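Local atomic coordinates of type 3A cellulose-binding domain protein (Clostridium thermocellum, PDB entry 4B9P), a protein that binds cellulose through this extracellular family 3 carbohydrate-binding module and probably restrains the sigma factor SigI2 until polysaccharide is sensed. Residues N113-A116 against P122-S125; Y58-S63 against S68-T73. All coordinates share one frame; numbering follows the deposited sequence. Where two conformers were deposited one is given.

Both contacts belong to the family 3 carbohydrate-binding module that forms the extracellular sensing part of RsgI2, and they lie in series along the chain, their centres about 21 Å apart and their nearest atoms about 8 Å apart without touching. Interaction 2 packs the outermost strands of the two beta-sheets against each other, its centre about 10 Å from the centre of the chain. Interaction 1 sits farther out, about 21 Å from the centre of the chain, at a short helix after strand 104-111, the strand paired with 56-63. Its Asn113 side chain is about 13 Å from the bound calcium ion and its Pro122 side chain about 12 Å from a zinc ion; interaction 2 lies away from the annotated metal sites.

Interaction 1: N113-A116 against P122-S125; sequences NSYA and PPYS
Asn113 OD1, on the side chain that lies against the ring of Tyr124, accepts from Tyr115 N at 3.0 Å and also from Asn55 ND2. The first bond makes Asn113 the N-cap of the short helix 114-117, with an N-H...O angle of 154° and the donor tilted from the carbonyl plane. In this family 3 module the contact joins that helix, which follows strand 104-111, to the loop leading to strand 131-132. With CG anti to the backbone N (chi1 -176°), the amide turns toward the first turn of the helix while its ND2 end crosses Tyr124 at a slant, ND2 lying 3.8 Å from Tyr124 CD2. ND2 itself donates to Asn128 O, so both ends of this buried amide are held and its rotation is fixed.

Segment 122-125 is a loop with an inverse gamma turn centred on Pro123, and no hydrogen bond joins the two segments. Their main meeting is a T-shaped stack: the edge of Tyr124 is directed at the face of Tyr115, ring centroids 5.6 Å apart and planes at 78°. The Tyr124 hydroxyl is hydrogen-bonded to Asn55, whose side chain thereby ties cap and ring together. Pro122 CG lies 4.1 Å from Ala116 CB. Beside the stack, Pro123 crosses Tyr115 nearly at a right angle, with Pro123 CD 3.6 Å from Tyr115 CD2.

Interaction 2: Y58-S63 against S68-T73; sequences YTCDWS and SKITGT
Tyr58 presents one ring face to Gly72 CA, joining the outermost strands of the two sheets of the beta-sandwich typical of family 3 carbohydrate-binding modules. Strands 56-63 and 70-81 belong to different sheets; here their short segments run roughly antiparallel, at 152°, with axes 6.6 Å apart at the closest approach. No hydrogen bond crosses between them, and the contact, made by packing of side chains and of the Gly72 backbone, closes one margin of the sandwich.

The tight part is a CH-pi contact. Gly72 CA stands 3.7 Å from the centroid of the Tyr58 ring, 22° off its normal, and is displaced toward the rim, so that the nearest ring atom, Tyr58 CD2, is 3.4 Å from Gly72 CA. This close approach uses a backbone position without a side chain. A chi1 of 171°, which sets CG across from the backbone nitrogen, carries the Tyr58 ring toward the other strand, and its far end passes obliquely by Ile70. There Tyr58 OH touches Ile70 CG2 and is hydrogen-bonded to Ser109 OG of strand 104-111. Val88 and Ile90 of strand 84-92 also pack against this ring, which therefore bridges both sheets.

Nearer the turn, Ile70 gathers a second apolar cluster, with Cys60 SG 3.9 Å from Ile70 CG1 and Ile65, Ile90 and Phe92 also against its side chain. The solvent side lies at Asp61 and Trp62, which form a classic beta bulge opposite Ile108; both are exposed, and Asp61 makes a salt bridge to Arg110. Beyond the bulge the buried Ser63 comes back toward the second strand, its OG bonded to Glu106 O and to Ile65 N, and its CB resting 3.8 Å from Ile70 CG1.

Interaction 1: N113-A116 against P122-S125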
ATOM      1  N   ASN A 113       8.396  -6.306 -10.631  1.00 16.13           N
ATOM      2  CA  ASN A 113       9.325  -7.386 -10.951  1.00 16.06           C
ATOM      3  C   ASN A 113      10.696  -7.021 -10.360  1.00 16.60           C
ATOM      4  O   ASN A 113      11.191  -5.907 -10.588  1.00 17.30           O
ATOM      5  CB  ASN A 113       9.373  -7.463 -12.493  1.00 17.05           C
ATOM      6  CG  ASN A 113      10.226  -8.588 -13.041  1.00 15.43           C
ATOM      7  OD1 ASN A 113      11.290  -8.884 -12.535  1.00 17.87           O
ATOM      8  ND2 ASN A 113       9.779  -9.170 -14.137  1.00 17.47           N
ATOM      9  N   SER A 114      11.296  -7.938  -9.587  1.00 16.91           N
ATOM     10  CA  SER A 114      12.577  -7.672  -8.942  1.00 18.01           C
ATOM     11  C   SER A 114      13.630  -7.138  -9.920  1.00 17.88           C
ATOM     12  O   SER A 114      14.493  -6.364  -9.528  1.00 21.74           O
ATOM     13  CB  SER A 114      13.042  -8.944  -8.220  1.00 19.44           C
ATOM     14  OG  SER A 114      13.252 -10.009  -9.157  1.00 20.09           O
ATOM     15  N   TYR A 115      13.602  -7.592 -11.163  1.00 17.40           N
ATOM     16  CA  TYR A 115      14.581  -7.161 -12.166  1.00 18.51           C
ATOM     17  C   TYR A 115      14.314  -5.742 -12.656  1.00 19.80           C
ATOM     18  O   TYR A 115      15.216  -5.074 -13.140  1.00 26.63           O
ATOM     19  CB  TYR A 115      14.624  -8.136 -13.349  1.00 18.41           C
ATOM     20  CG  TYR A 115      15.265  -9.460 -13.027  1.00 17.72           C
ATOM     21  CD1 TYR A 115      14.540 -10.468 -12.365  1.00 18.08           C
ATOM     22  CD2 TYR A 115      16.590  -9.700 -13.376  1.00 17.64           C
ATOM     23  CE1 TYR A 115      15.121 -11.681 -12.083  1.00 17.28           C
ATOM     24  CE2 TYR A 115      17.160 -10.913 -13.082  1.00 17.37           C
ATOM     25  CZ  TYR A 115      16.431 -11.906 -12.446  1.00 17.21           C
ATOM     26  OH  TYR A 115      17.020 -13.109 -12.167  1.00 17.58           O
ATOM     27  N   ALA A 116      13.085  -5.275 -12.572  1.00 19.11           N
ATOM     28  CA  ALA A 116      12.755  -3.907 -12.927  1.00 20.07           C
ATOM     29  C   ALA A 116      13.086  -2.931 -11.829  1.00 24.17           C
ATOM     30  O   ALA A 116      13.410  -1.790 -12.104  1.00 28.67           O
ATOM     31  CB  ALA A 116      11.287  -3.808 -13.281  1.00 22.59           C
ATOM     32  N   PRO A 122      15.295  -5.292 -17.531  1.00 20.26           N
ATOM     33  CA  PRO A 122      14.860  -6.651 -17.183  1.00 21.20           C
ATOM     34  C   PRO A 122      15.046  -7.585 -18.382  1.00 19.56           C
ATOM     35  O   PRO A 122      14.742  -7.185 -19.505  1.00 20.55           O
ATOM     36  CB  PRO A 122      13.352  -6.479 -16.870  1.00 20.84           C
ATOM     37  CG  PRO A 122      13.158  -5.010 -16.705  1.00 23.42           C
ATOM     38  CD  PRO A 122      14.197  -4.319 -17.507  1.00 24.06           C
ATOM     39  N   PRO A 123      15.450  -8.839 -18.151  1.00 17.24           N
ATOM     40  CA  PRO A 123      15.702  -9.765 -19.267  1.00 17.87           C
ATOM     41  C   PRO A 123      14.417 -10.487 -19.700  1.00 16.77           C
ATOM     42  O   PRO A 123      14.364 -11.728 -19.764  1.00 17.18           O
ATOM     43  CB  PRO A 123      16.706 -10.722 -18.660  1.00 18.78           C
ATOM     44  CG  PRO A 123      16.228 -10.824 -17.205  1.00 18.79           C
ATOM     45  CD  PRO A 123      15.910  -9.377 -16.855  1.00 18.01           C
ATOM     46  N   TYR A 124      13.380  -9.694 -19.940  1.00 17.54           N
ATOM     47  CA  TYR A 124      12.047 -10.213 -20.182  1.00 17.39           C
ATOM     48  C   TYR A 124      11.356  -9.470 -21.299  1.00 19.00           C
ATOM     49  O   TYR A 124      11.633  -8.296 -21.529  1.00 18.59           O
ATOM     50  CB  TYR A 124      11.185 -10.038 -18.911  1.00 18.11           C
ATOM     51  CG  TYR A 124      11.600 -10.909 -17.763  1.00 16.47           C
ATOM     52  CD1 TYR A 124      11.350 -12.288 -17.767  1.00 17.24           C
ATOM     53  CD2 TYR A 124      12.281 -10.378 -16.681  1.00 17.43           C
ATOM     54  CE1 TYR A 124      11.732 -13.102 -16.711  1.00 17.07           C
ATOM     55  CE2 TYR A 124      12.699 -11.207 -15.640  1.00 16.67           C
ATOM     56  CZ  TYR A 124      12.396 -12.552 -15.650  1.00 15.41           C
ATOM     57  OH  TYR A 124      12.817 -13.323 -14.593  1.00 16.22           O
ATOM     58  N   SER A 125      10.365 -10.125 -21.916  1.00 19.41           N
ATOM     59  CA  SER A 125       9.376  -9.425 -22.732  1.00 19.64           C
ATOM     60  C   SER A 125       8.640  -8.407 -21.851  1.00 17.98           C
ATOM     61  O   SER A 125       8.451  -8.617 -20.642  1.00 18.04           O
ATOM     62  CB  SER A 125       8.364 -10.407 -23.285  1.00 23.75           C
ATOM     63  OG  SER A 125       8.986 -11.262 -24.233  1.00 26.73           O
TER

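Interaction 2: Y58-S63 against S68-T73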
ATOM      1  N   TYR A  58       8.125  -6.349  -2.953  1.00 18.83           N
ATOM      2  CA  TYR A  58       7.814  -5.104  -2.296  1.00 18.57           C
ATOM      3  C   TYR A  58       9.100  -4.528  -1.706  1.00 18.95           C
ATOM      4  O   TYR A  58       9.888  -5.262  -1.084  1.00 20.30           O
ATOM      5  CB  TYR A  58       6.846  -5.387  -1.103  1.00 19.16           C
ATOM      6  CG  TYR A  58       6.655  -4.167  -0.234  1.00 19.18           C
ATOM      7  CD1 TYR A  58       5.708  -3.223  -0.566  1.00 17.72           C
ATOM      8  CD2 TYR A  58       7.501  -3.920   0.858  1.00 19.41           C
ATOM      9  CE1 TYR A  58       5.541  -2.055   0.195  1.00 18.43           C
ATOM     10  CE2 TYR A  58       7.353  -2.783   1.621  1.00 18.97           C
ATOM     11  CZ  TYR A  58       6.407  -1.840   1.262  1.00 18.01           C
ATOM     12  OH  TYR A  58       6.304  -0.679   1.975  1.00 18.94           O
ATOM     13  N   THR A  59       9.284  -3.216  -1.829  1.00 18.62           N
ATOM     14  CA  THR A  59      10.296  -2.569  -1.049  1.00 19.60           C
ATOM     15  C   THR A  59       9.759  -1.253  -0.471  1.00 20.05           C
ATOM     16  O   THR A  59       8.981  -0.545  -1.114  1.00 19.62           O
ATOM     17  CB  THR A  59      11.598  -2.368  -1.824  1.00 24.17           C
ATOM     18  OG1 THR A  59      12.643  -1.929  -0.934  1.00 29.14           O
ATOM     19  CG2 THR A  59      11.408  -1.394  -2.934  1.00 25.97           C
ATOM     20  N   CYS A  60      10.181  -0.924   0.758  1.00 19.81           N
ATOM     21  CA  CYS A  60       9.899   0.376   1.345  1.00 19.96           C
ATOM     22  C   CYS A  60      11.139   1.239   1.190  1.00 21.19           C
ATOM     23  O   CYS A  60      12.171   0.952   1.778  1.00 23.87           O
ATOM     24  CB  CYS A  60       9.530   0.229   2.827  1.00 20.62           C
ATOM     25  SG  CYS A  60       9.328   1.806   3.650  1.00 21.32           S
ATOM     26  N   ASP A  61      11.018   2.263   0.350  1.00 21.32           N
ATOM     27  CA  ASP A  61      12.111   3.163   0.102  1.00 23.92           C
ATOM     28  C   ASP A  61      12.348   4.104   1.279  1.00 23.81           C
ATOM     29  O   ASP A  61      13.491   4.506   1.516  1.00 26.73           O
ATOM     30  CB  ASP A  61      11.863   3.971  -1.171  1.00 27.60           C
ATOM     31  CG  ASP A  61      12.176   3.189  -2.428  0.53 29.57           C
ATOM     32  OD1 ASP A  61      12.870   2.142  -2.365  0.42 30.45           O
ATOM     33  OD2 ASP A  61      11.730   3.643  -3.486  0.39 29.16           O
ATOM     34  N   TRP A  62      11.293   4.457   2.005  1.00 21.62           N
ATOM     35  CA  TRP A  62      11.419   5.408   3.090  1.00 20.84           C
ATOM     36  C   TRP A  62      10.165   5.408   3.922  1.00 19.51           C
ATOM     37  O   TRP A  62       9.062   5.217   3.401  1.00 19.66           O
ATOM     38  CB  TRP A  62      11.602   6.824   2.531  1.00 23.22           C
ATOM     39  CG  TRP A  62      11.754   7.894   3.586  1.00 22.96           C
ATOM     40  CD1 TRP A  62      12.918   8.276   4.176  1.00 25.42           C
ATOM     41  CD2 TRP A  62      10.733   8.712   4.152  1.00 23.24           C
ATOM     42  NE1 TRP A  62      12.688   9.273   5.073  1.00 25.86           N
ATOM     43  CE2 TRP A  62      11.359   9.566   5.094  1.00 25.60           C
ATOM     44  CE3 TRP A  62       9.351   8.794   3.973  1.00 24.88           C
ATOM     45  CZ2 TRP A  62      10.665  10.508   5.843  1.00 27.45           C
ATOM     46  CZ3 TRP A  62       8.645   9.750   4.746  1.00 24.74           C
ATOM     47  CH2 TRP A  62       9.312  10.578   5.665  1.00 27.29           C
ATOM     48  N   SER A  63      10.321   5.628   5.222  1.00 18.90           N
ATOM     49  CA  SER A  63       9.177   5.943   6.089  1.00 18.66           C
ATOM     50  C   SER A  63       9.669   6.930   7.108  1.00 18.70           C
ATOM     51  O   SER A  63      10.864   6.926   7.440  1.00 18.71           O
ATOM     52  CB  SER A  63       8.709   4.684   6.784  1.00 18.44           C
ATOM     53  OG  SER A  63       7.695   4.985   7.711  1.00 19.53           O
ATOM     54  N   SER A  68      12.955  -0.014   8.342  1.00 20.00           N
ATOM     55  CA  SER A  68      13.136  -1.246   9.071  1.00 20.45           C
ATOM     56  C   SER A  68      11.966  -1.577   9.973  1.00 18.97           C
ATOM     57  O   SER A  68      11.882  -2.700  10.425  1.00 20.12           O
ATOM     58  CB  SER A  68      14.456  -1.242   9.861  1.00 22.59           C
ATOM     59  OG  SER A  68      14.620   0.003  10.527  1.00 25.39           O
ATOM     60  N   LYS A  69      11.072  -0.631  10.209  1.00 18.33           N
ATOM     61  CA  LYS A  69       9.854  -0.879  10.999  1.00 17.83           C
ATOM     62  C   LYS A  69       8.637  -1.264  10.150  1.00 17.51           C
ATOM     63  O   LYS A  69       7.564  -1.548  10.684  1.00 18.72           O
ATOM     64  CB  LYS A  69       9.522   0.339  11.931  1.00 19.08           C
ATOM     65  CG  LYS A  69      10.607   0.519  12.988  1.00 22.07           C
ATOM     66  CD  LYS A  69      10.326   1.715  13.871  1.00 24.20           C
ATOM     67  CE  LYS A  69      11.475   1.865  14.877  1.00 29.26           C
ATOM     68  NZ  LYS A  69      11.199   2.911  15.863  1.00 30.77           N
ATOM     69  N   ILE A  70       8.813  -1.252   8.824  1.00 17.71           N
ATOM     70  CA  ILE A  70       7.745  -1.505   7.871  1.00 17.75           C
ATOM     71  C   ILE A  70       7.900  -2.901   7.300  1.00 17.72           C
ATOM     72  O   ILE A  70       9.028  -3.321   7.021  1.00 19.09           O
ATOM     73  CB  ILE A  70       7.820  -0.461   6.684  1.00 18.88           C
ATOM     74  CG1 ILE A  70       7.803   0.983   7.199  1.00 20.57           C
ATOM     75  CG2 ILE A  70       6.668  -0.746   5.744  1.00 20.06           C
ATOM     76  CD1 ILE A  70       6.605   1.330   8.117  1.00 22.53           C
ATOM     77  N   THR A  71       6.779  -3.588   7.109  1.00 17.83           N
ATOM     78  CA  THR A  71       6.763  -4.854   6.381  1.00 19.14           C
ATOM     79  C   THR A  71       5.868  -4.694   5.140  1.00 18.20           C
ATOM     80  O   THR A  71       4.924  -3.911   5.162  1.00 19.03           O
ATOM     81  CB  THR A  71       6.232  -6.020   7.251  1.00 19.89           C
ATOM     82  OG1 THR A  71       4.840  -5.852   7.507  1.00 21.11           O
ATOM     83  CG2 THR A  71       6.939  -6.045   8.592  1.00 22.63           C
ATOM     84  N   GLY A  72       6.162  -5.424   4.075  1.00 18.81           N
ATOM     85  CA  GLY A  72       5.266  -5.438   2.941  1.00 19.49           C
ATOM     86  C   GLY A  72       5.312  -6.794   2.302  1.00 19.60           C
ATOM     87  O   GLY A  72       6.395  -7.388   2.180  1.00 23.14           O
ATOM     88  N   THR A  73       4.156  -7.260   1.842  0.68 19.58           N
ATOM     89  CA  THR A  73       4.044  -8.557   1.223  0.68 21.61           C
ATOM     90  C   THR A  73       3.153  -8.395   0.007  0.68 19.49           C
ATOM     91  O   THR A  73       2.175  -7.645   0.046  0.68 21.24           O
ATOM     92  CB  THR A  73       3.368  -9.552   2.204  0.68 23.25           C
ATOM     93  OG1 THR A  73       3.935  -9.427   3.520  0.68 28.37           O
ATOM     94  CG2 THR A  73       3.462 -11.011   1.678  0.68 24.28           C
TER